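Uncharacterized protein YhfS (Escherichia coli, PDB 4J8L) is of unknown function but carries covalently bound pyridoxal 5'-phosphate and may have cysteine synthase activity. Local coordinates at residues P99-P102 / T103-V106. Sequence-based numbering, arbitrary orientation.
Sequences PVYP and TTRV
The Y101 and T103 side chains run alongside each other in the same direction. OG1 of T103 meets the Y101 ring at its edge, in the ring plane, 3.2 Å from CE2. The Y101 CG is anti to the backbone N (chi1 -172°), which swings the ring alongside T103. One face of the ring carries P102 CD, offset toward the rim. With an alanine here the ring is gone, and P102 CD and T103 OG1 would probably be left with a gap beside them. One residue earlier in the chain, V100 CG1 packs against T104 CG2 at 3.8 Å, the two side chains crossing at about a right angle. T104 OG1 approaches Y101 CB at 3.7 Å.

Y101 is the N-cap residue of helix 102-111, and P102 fills the first helical position, where no backbone N-H is needed. The helix follows strand 92-96 in the mixed sheet of the PLP-dependent aminotransferase-like fold. Its first turn is closed by two i to i+4 bonds. R105 N donates to Y101 O at 2.9 Å, almost in line with the carbonyl bond (C=O...N 168°). V106 N donates to P102 O at 3.1 Å, tilted from the carbonyl plane.

The R105 chain bends at chi3 (50°) and folds back over the start of the helix. P102 CA lies over one face of the R105 guanidinium, 3.8 Å from R105 NH2. R105 NH1 lies 3.1 Å from V100 O.

Outside the turn, T103 OG1 is hydrogen-bonded to T76 OG1, and P99 O accepts a hydrogen bond from Q145 NE2.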
loop_
_atom_site.group_PDB
_atom_site.type_symbol
_atom_site.label_atom_id
_atom_site.label_comp_id
_atom_site.label_asym_id
_atom_site.label_seq_id
_atom_site.Cartn_x
_atom_site.Cartn_y
_atom_site.Cartn_z
ATOM N N PRO A 99 -7.139 14.113 -3.445
ATOM C CA PRO A 99 -5.703 14.413 -3.397
ATOM C C PRO A 99 -4.816 13.302 -3.971
ATOM O O PRO A 99 -4.905 12.139 -3.570
ATOM C CB PRO A 99 -5.437 14.574 -1.898
ATOM C CG PRO A 99 -6.745 15.052 -1.349
ATOM C CD PRO A 99 -7.786 14.311 -2.133
ATOM N N VAL A 100 -3.966 13.669 -4.922
ATOM C CA VAL A 100 -2.989 12.735 -5.457
ATOM C C VAL A 100 -1.886 12.514 -4.422
ATOM O O VAL A 100 -1.481 13.464 -3.732
ATOM C CB VAL A 100 -2.386 13.271 -6.779
ATOM C CG1 VAL A 100 -1.379 12.282 -7.359
ATOM C CG2 VAL A 100 -3.506 13.585 -7.786
ATOM N N TYR A 101 -1.429 11.268 -4.287
ATOM C CA TYR A 101 -0.368 10.942 -3.333
ATOM C C TYR A 101 0.820 11.870 -3.589
ATOM O O TYR A 101 1.179 12.096 -4.736
ATOM C CB TYR A 101 0.060 9.469 -3.445
ATOM C CG TYR A 101 1.013 9.141 -2.327
ATOM C CD1 TYR A 101 0.538 8.813 -1.068
ATOM C CD2 TYR A 101 2.389 9.228 -2.515
ATOM C CE1 TYR A 101 1.411 8.547 -0.020
ATOM C CE2 TYR A 101 3.269 8.978 -1.475
ATOM C CZ TYR A 101 2.770 8.636 -0.232
ATOM O OH TYR A 101 3.636 8.388 0.805
ATOM N N PRO A 102 1.420 12.434 -2.526
ATOM C CA PRO A 102 2.382 13.525 -2.751
ATOM C C PRO A 102 3.567 13.218 -3.678
ATOM O O PRO A 102 3.855 14.049 -4.551
ATOM C CB PRO A 102 2.862 13.856 -1.337
ATOM C CG PRO A 102 1.662 13.545 -0.485
ATOM C CD PRO A 102 1.089 12.289 -1.095
ATOM N N THR A 103 4.242 12.086 -3.501
ATOM C CA THR A 103 5.353 11.761 -4.396
ATOM C C THR A 103 4.862 11.392 -5.797
ATOM O O THR A 103 5.617 11.473 -6.763
ATOM C CB THR A 103 6.265 10.640 -3.846
ATOM O OG1 THR A 103 5.511 9.434 -3.721
ATOM C CG2 THR A 103 6.835 11.035 -2.477
ATOM N N THR A 104 3.607 10.971 -5.907
ATOM C CA THR A 104 3.036 10.716 -7.238
ATOM C C THR A 104 2.825 12.044 -7.959
ATOM O O THR A 104 3.083 12.159 -9.160
ATOM C CB THR A 104 1.715 9.921 -7.154
ATOM O OG1 THR A 104 1.971 8.646 -6.547
ATOM C CG2 THR A 104 1.105 9.707 -8.544
ATOM N N ARG A 105 2.386 13.058 -7.220
ATOM C CA ARG A 105 2.243 14.383 -7.805
ATOM C C ARG A 105 3.605 14.896 -8.285
ATOM O O ARG A 105 3.701 15.514 -9.346
ATOM C CB ARG A 105 1.578 15.373 -6.834
ATOM C CG ARG A 105 1.317 16.743 -7.454
ATOM C CD ARG A 105 0.483 17.639 -6.527
ATOM N NE ARG A 105 1.049 17.669 -5.180
ATOM C CZ ARG A 105 0.529 17.041 -4.126
ATOM N NH1 ARG A 105 -0.595 16.339 -4.243
ATOM N NH2 ARG A 105 1.131 17.127 -2.950
ATOM N N VAL A 106 4.657 14.617 -7.515
ATOM C CA VAL A 106 6.003 15.030 -7.904
ATOM C C VAL A 106 6.388 14.377 -9.239
ATOM O O VAL A 106 6.911 15.036 -10.137
ATOM C CB VAL A 106 7.038 14.678 -6.813
ATOM C CG1 VAL A 106 8.459 14.854 -7.340
ATOM C CG2 VAL A 106 6.806 15.528 -5.563
#